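Long-range contact in acetyltransferase, GNAT family (Streptococcus pneumoniae, PDB 2ATR), which probably transfers an acetyl group from acetyl-coenzyme A to an acceptor that is not known, as a member of the GNAT family: residues 1-15 against 35-49. Numbering follows the deposited sequence.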
loop_
_atom_site.group_PDB
_atom_site.type_symbol
_atom_site.label_atom_id
_atom_site.label_comp_id
_atom_site.label_asym_id
_atom_site.label_seq_id
_atom_site.Cartn_x
_atom_site.Cartn_y
_atom_site.Cartn_z
HETATM N N MSE A 1 -17.516 4.960 -11.679
HETATM C CA MSE A 1 -16.611 4.021 -12.403
HETATM C C MSE A 1 -15.861 3.095 -11.437
HETATM O O MSE A 1 -16.003 1.861 -11.520
HETATM C CB MSE A 1 -15.629 4.796 -13.270
HETATM C CG MSE A 1 -15.407 4.150 -14.637
HETATM SE SE MSE A 1 -14.039 5.235 -15.547
HETATM C CE MSE A 1 -15.261 6.588 -16.694
ATOM N N ILE A 2 -15.080 3.678 -10.519
ATOM C CA ILE A 2 -14.264 2.860 -9.593
ATOM C C ILE A 2 -14.829 2.722 -8.183
ATOM O O ILE A 2 -15.246 3.683 -7.576
ATOM C CB ILE A 2 -12.744 3.262 -9.550
ATOM C CG1 ILE A 2 -12.019 2.754 -10.815
ATOM C CG2 ILE A 2 -12.058 2.638 -8.343
ATOM C CD1 ILE A 2 -11.968 3.735 -11.915
ATOM N N THR A 3 -14.811 1.498 -7.695
ATOM C CA THR A 3 -15.298 1.148 -6.396
ATOM C C THR A 3 -14.106 0.900 -5.483
ATOM O O THR A 3 -13.154 0.222 -5.850
ATOM C CB THR A 3 -16.172 -0.139 -6.474
ATOM O OG1 THR A 3 -17.263 0.104 -7.363
ATOM C CG2 THR A 3 -16.727 -0.497 -5.131
ATOM N N ILE A 4 -14.174 1.460 -4.296
ATOM C CA ILE A 4 -13.179 1.147 -3.269
ATOM C C ILE A 4 -13.902 0.319 -2.225
ATOM O O ILE A 4 -14.871 0.803 -1.596
ATOM C CB ILE A 4 -12.506 2.415 -2.676
ATOM C CG1 ILE A 4 -11.958 3.376 -3.777
ATOM C CG2 ILE A 4 -11.491 2.054 -1.546
ATOM C CD1 ILE A 4 -10.840 2.840 -4.730
ATOM N N LYS A 5 -13.441 -0.926 -2.080
ATOM C CA LYS A 5 -14.042 -1.914 -1.187
ATOM C C LYS A 5 -13.056 -2.520 -0.194
ATOM O O LYS A 5 -11.985 -3.060 -0.575
ATOM C CB LYS A 5 -14.756 -3.019 -1.983
ATOM C CG LYS A 5 -16.238 -2.694 -2.222
ATOM C CD LYS A 5 -16.932 -3.693 -3.176
ATOM C CE LYS A 5 -18.433 -3.319 -3.411
ATOM N NZ LYS A 5 -19.380 -4.142 -2.601
ATOM N N LYS A 6 -13.411 -2.383 1.089
ATOM C CA LYS A 6 -12.750 -3.076 2.176
ATOM C C LYS A 6 -12.952 -4.559 2.062
ATOM O O LYS A 6 -14.071 -5.027 1.864
ATOM C CB LYS A 6 -13.295 -2.624 3.533
ATOM C CG LYS A 6 -12.375 -2.963 4.645
ATOM C CD LYS A 6 -12.833 -2.260 5.921
ATOM C CE LYS A 6 -11.957 -2.638 7.088
ATOM N NZ LYS A 6 -11.904 -4.104 7.274
ATOM N N GLN A 7 -11.862 -5.285 2.284
ATOM C CA GLN A 7 -11.785 -6.733 2.155
ATOM C C GLN A 7 -11.421 -7.403 3.469
ATOM O O GLN A 7 -10.461 -6.981 4.127
ATOM C CB GLN A 7 -10.673 -7.038 1.160
ATOM C CG GLN A 7 -10.939 -8.197 0.291
ATOM C CD GLN A 7 -11.988 -7.932 -0.769
ATOM O OE1 GLN A 7 -12.543 -8.885 -1.330
ATOM N NE2 GLN A 7 -12.261 -6.647 -1.062
ATOM N N GLU A 8 -12.155 -8.451 3.850
ATOM C CA GLU A 8 -11.853 -9.216 5.063
ATOM C C GLU A 8 -10.988 -10.464 4.767
ATOM O O GLU A 8 -9.971 -10.701 5.406
ATOM C CB GLU A 8 -13.144 -9.582 5.814
ATOM C CG GLU A 8 -14.426 -9.515 4.954
ATOM C CD GLU A 8 -15.695 -9.579 5.799
ATOM O OE1 GLU A 8 -15.804 -8.795 6.785
ATOM O OE2 GLU A 8 -16.586 -10.409 5.474
ATOM N N ILE A 9 -11.387 -11.245 3.779
ATOM C CA ILE A 9 -10.529 -12.308 3.277
ATOM C C ILE A 9 -10.084 -11.993 1.843
ATOM O O ILE A 9 -10.910 -11.752 0.940
ATOM C CB ILE A 9 -11.199 -13.701 3.364
ATOM C CG1 ILE A 9 -11.658 -14.019 4.795
ATOM C CG2 ILE A 9 -10.240 -14.804 2.859
ATOM C CD1 ILE A 9 -12.835 -15.076 4.846
ATOM N N VAL A 10 -8.768 -11.964 1.641
ATOM C CA VAL A 10 -8.221 -11.794 0.304
ATOM C C VAL A 10 -7.356 -12.993 0.024
ATOM O O VAL A 10 -6.367 -13.242 0.735
ATOM C CB VAL A 10 -7.394 -10.503 0.120
ATOM C CG1 VAL A 10 -6.978 -10.312 -1.377
ATOM C CG2 VAL A 10 -8.163 -9.326 0.574
ATOM N N LYS A 11 -7.769 -13.734 -1.002
ATOM C CA LYS A 11 -7.036 -14.889 -1.521
ATOM C C LYS A 11 -6.101 -14.404 -2.623
ATOM O O LYS A 11 -6.453 -13.525 -3.396
ATOM C CB LYS A 11 -8.014 -15.956 -2.062
ATOM C CG LYS A 11 -8.646 -16.882 -0.978
ATOM C CD LYS A 11 -9.601 -17.957 -1.604
ATOM C CE LYS A 11 -10.758 -17.311 -2.401
ATOM N NZ LYS A 11 -11.295 -18.158 -3.517
ATOM N N LEU A 12 -4.902 -14.979 -2.678
ATOM C CA LEU A 12 -3.869 -14.526 -3.605
ATOM C C LEU A 12 -4.286 -14.597 -5.095
ATOM O O LEU A 12 -4.026 -13.657 -5.867
ATOM C CB LEU A 12 -2.568 -15.283 -3.319
ATOM C CG LEU A 12 -1.333 -15.165 -4.221
ATOM C CD1 LEU A 12 -0.922 -13.733 -4.494
ATOM C CD2 LEU A 12 -0.204 -15.903 -3.548
ATOM N N GLU A 13 -4.975 -15.672 -5.481
ATOM C CA GLU A 13 -5.490 -15.827 -6.870
ATOM C C GLU A 13 -6.200 -14.601 -7.383
ATOM O O GLU A 13 -6.005 -14.212 -8.555
ATOM C CB GLU A 13 -6.461 -17.000 -6.994
ATOM C CG GLU A 13 -5.978 -18.291 -6.340
ATOM C CD GLU A 13 -6.568 -18.467 -4.959
ATOM O OE1 GLU A 13 -7.809 -18.273 -4.818
ATOM O OE2 GLU A 13 -5.801 -18.797 -4.020
ATOM N N ASP A 14 -7.003 -13.972 -6.516
ATOM C CA ASP A 14 -7.794 -12.801 -6.932
ATOM C C ASP A 14 -6.939 -11.536 -7.094
ATOM O O ASP A 14 -7.359 -10.572 -7.744
ATOM C CB ASP A 14 -8.977 -12.554 -5.974
ATOM C CG ASP A 14 -9.824 -13.848 -5.711
ATOM O OD1 ASP A 14 -10.056 -14.640 -6.672
ATOM O OD2 ASP A 14 -10.229 -14.084 -4.534
ATOM N N VAL A 15 -5.739 -11.522 -6.514
ATOM C CA VAL A 15 -4.898 -10.312 -6.606
ATOM C C VAL A 15 -3.523 -10.516 -7.248
ATOM O O VAL A 15 -2.792 -9.550 -7.447
ATOM C CB VAL A 15 -4.703 -9.647 -5.248
ATOM C CG1 VAL A 15 -6.069 -9.098 -4.744
ATOM C CG2 VAL A 15 -4.065 -10.646 -4.266
ATOM N N GLU A 35 1.063 -15.099 0.169
ATOM C CA GLU A 35 -0.125 -15.871 0.569
ATOM C C GLU A 35 -0.345 -15.820 2.082
ATOM O O GLU A 35 -1.416 -15.477 2.566
ATOM C CB GLU A 35 0.036 -17.324 0.112
ATOM C CG GLU A 35 -1.260 -18.008 -0.203
ATOM C CD GLU A 35 -1.032 -19.290 -1.012
ATOM O OE1 GLU A 35 -0.048 -20.024 -0.710
ATOM O OE2 GLU A 35 -1.831 -19.543 -1.949
ATOM N N GLN A 36 0.712 -16.107 2.829
ATOM C CA GLN A 36 0.694 -15.987 4.270
ATOM C C GLN A 36 0.487 -14.543 4.745
ATOM O O GLN A 36 -0.299 -14.314 5.649
ATOM C CB GLN A 36 1.971 -16.602 4.879
ATOM C CG GLN A 36 2.158 -18.111 4.612
ATOM C CD GLN A 36 1.056 -18.935 5.243
ATOM O OE1 GLN A 36 0.123 -19.358 4.565
ATOM N NE2 GLN A 36 1.150 -19.165 6.553
ATOM N N ALA A 37 1.182 -13.574 4.126
ATOM C CA ALA A 37 1.058 -12.147 4.513
ATOM C C ALA A 37 -0.389 -11.625 4.493
ATOM O O ALA A 37 -0.817 -10.923 5.416
ATOM C CB ALA A 37 1.934 -11.261 3.634
ATOM N N LEU A 38 -1.114 -11.953 3.416
ATOM C CA LEU A 38 -2.478 -11.506 3.188
ATOM C C LEU A 38 -3.421 -11.814 4.348
ATOM O O LEU A 38 -4.405 -11.102 4.543
ATOM C CB LEU A 38 -3.025 -12.076 1.864
ATOM C CG LEU A 38 -2.401 -11.563 0.575
ATOM C CD1 LEU A 38 -2.848 -12.430 -0.625
ATOM C CD2 LEU A 38 -2.797 -10.103 0.345
ATOM N N SER A 39 -3.117 -12.850 5.124
ATOM C CA SER A 39 -3.922 -13.212 6.299
ATOM C C SER A 39 -3.527 -12.460 7.550
ATOM O O SER A 39 -4.241 -12.532 8.548
ATOM C CB SER A 39 -3.752 -14.709 6.639
ATOM O OG SER A 39 -4.543 -15.482 5.763
ATOM N N HIS A 40 -2.383 -11.779 7.519
ATOM C CA HIS A 40 -1.788 -11.214 8.752
ATOM C C HIS A 40 -1.590 -9.698 8.643
ATOM O O HIS A 40 -0.665 -9.120 9.238
ATOM C CB HIS A 40 -0.469 -11.926 9.076
ATOM C CG HIS A 40 -0.622 -13.400 9.291
ATOM N ND1 HIS A 40 -1.139 -13.934 10.454
ATOM C CD2 HIS A 40 -0.383 -14.451 8.470
ATOM C CE1 HIS A 40 -1.173 -15.249 10.357
ATOM N NE2 HIS A 40 -0.728 -15.590 9.158
ATOM N N SER A 41 -2.442 -9.075 7.847
ATOM C CA SER A 41 -2.370 -7.659 7.607
ATOM C C SER A 41 -3.425 -7.002 8.477
ATOM O O SER A 41 -4.300 -7.678 8.988
ATOM C CB SER A 41 -2.641 -7.352 6.139
ATOM O OG SER A 41 -1.705 -8.071 5.340
ATOM N N LEU A 42 -3.322 -5.691 8.629
ATOM C CA LEU A 42 -4.278 -4.914 9.415
ATOM C C LEU A 42 -5.549 -4.700 8.583
ATOM O O LEU A 42 -6.670 -4.839 9.090
ATOM C CB LEU A 42 -3.683 -3.553 9.791
ATOM C CG LEU A 42 -2.636 -3.479 10.901
ATOM C CD1 LEU A 42 -1.982 -2.104 10.828
ATOM C CD2 LEU A 42 -3.290 -3.696 12.300
ATOM N N VAL A 43 -5.355 -4.364 7.319
ATOM C CA VAL A 43 -6.439 -3.982 6.440
ATOM C C VAL A 43 -6.034 -4.140 4.982
ATOM O O VAL A 43 -4.884 -3.917 4.628
ATOM C CB VAL A 43 -6.926 -2.544 6.723
ATOM C CG1 VAL A 43 -6.234 -1.533 5.858
ATOM C CG2 VAL A 43 -8.409 -2.448 6.586
ATOM N N ILE A 44 -6.995 -4.527 4.150
ATOM C CA ILE A 44 -6.853 -4.480 2.698
ATOM C C ILE A 44 -8.067 -3.853 2.038
ATOM O O ILE A 44 -9.182 -4.226 2.334
ATOM C CB ILE A 44 -6.606 -5.880 2.127
ATOM C CG1 ILE A 44 -5.317 -6.470 2.677
ATOM C CG2 ILE A 44 -6.582 -5.849 0.621
ATOM C CD1 ILE A 44 -5.265 -7.950 2.606
ATOM N N TYR A 45 -7.833 -2.903 1.147
ATOM C CA TYR A 45 -8.869 -2.392 0.257
ATOM C C TYR A 45 -8.531 -2.724 -1.196
ATOM O O TYR A 45 -7.372 -2.703 -1.575
ATOM C CB TYR A 45 -9.033 -0.875 0.425
ATOM C CG TYR A 45 -9.707 -0.442 1.717
ATOM C CD1 TYR A 45 -10.986 0.074 1.712
ATOM C CD2 TYR A 45 -9.061 -0.553 2.929
ATOM C CE1 TYR A 45 -11.593 0.453 2.864
ATOM C CE2 TYR A 45 -9.658 -0.178 4.083
ATOM C CZ TYR A 45 -10.928 0.326 4.054
ATOM O OH TYR A 45 -11.525 0.714 5.217
ATOM N N LEU A 46 -9.549 -3.025 -1.998
ATOM C CA LEU A 46 -9.358 -3.188 -3.445
ATOM C C LEU A 46 -10.020 -2.059 -4.199
ATOM O O LEU A 46 -11.014 -1.491 -3.713
ATOM C CB LEU A 46 -9.924 -4.515 -3.952
ATOM C CG LEU A 46 -9.384 -5.735 -3.231
ATOM C CD1 LEU A 46 -10.035 -6.973 -3.841
ATOM C CD2 LEU A 46 -7.832 -5.780 -3.373
ATOM N N ALA A 47 -9.448 -1.724 -5.360
ATOM C CA ALA A 47 -10.054 -0.842 -6.329
ATOM C C ALA A 47 -10.651 -1.723 -7.427
ATOM O O ALA A 47 -9.969 -2.647 -7.924
ATOM C CB ALA A 47 -9.012 0.081 -6.923
ATOM N N LEU A 48 -11.933 -1.468 -7.742
ATOM C CA LEU A 48 -12.711 -2.289 -8.695
ATOM C C LEU A 48 -13.287 -1.435 -9.792
ATOM O O LEU A 48 -13.872 -0.380 -9.540
ATOM C CB LEU A 48 -13.872 -3.016 -7.997
ATOM C CG LEU A 48 -13.396 -4.394 -7.526
ATOM C CD1 LEU A 48 -12.964 -4.407 -6.079
ATOM C CD2 LEU A 48 -14.492 -5.400 -7.767
ATOM N N ASP A 49 -13.159 -1.925 -11.010
ATOM C CA ASP A 49 -13.747 -1.297 -12.168
ATOM C C ASP A 49 -14.817 -2.317 -12.565
ATOM O O ASP A 49 -14.498 -3.338 -13.235
ATOM C CB ASP A 49 -12.681 -1.181 -13.283
ATOM C CG ASP A 49 -13.262 -0.608 -14.588
ATOM O OD1 ASP A 49 -14.439 -0.178 -14.575
ATOM O OD2 ASP A 49 -12.532 -0.549 -15.595
#
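Lys6 lies across the ring of Tyr45 where strand 2-7, an edge strand of the GNAT sheet, runs antiparallel to strand 43-49. With CG anti to the backbone N (chi1 -162°), the lysine chain is carried over one ring face, and Lys6 CB is 3.6 Å from Tyr45 CE1. Lys6 CG makes a CH-pi contact 4.0 Å from the centroid of the Tyr45 ring, and Lys6 CD passes Tyr45 OH. The extended chain brings Lys6 CE to 3.6 Å from Val43 CG2, and the bend at chi4 turns NZ, which stays a little farther from the same methyl. The Tyr45 hydroxyl itself is hydrogen-bonded to Asn94 OD1, which tethers the ring at its far end. On this same face of the sheet, Ile4 sets CG2 near Tyr45 CD1 and CD1 against Ala47 CB, and also touches Ser86 and Glu90 of helix 83-92, which packs on this face.

Backbone bonds in both directions join Thr3 to Leu48 and Lys5 to Leu46, and Gln7 N adds a further one to Ile44 O. The other face of the sheet meets the helical segments that follow strand 2-7 and precede strand 43-49. There Val10 CG2 touches both the CG2 and the CD1 methyl of Ile44, Leu38 CD1 packs on Leu12, and Leu46 divides its two methyls: CD2 touches Val15 CG1 at 4.0 Å, while CD1 lies 3.6 Å from Gln7 NE2.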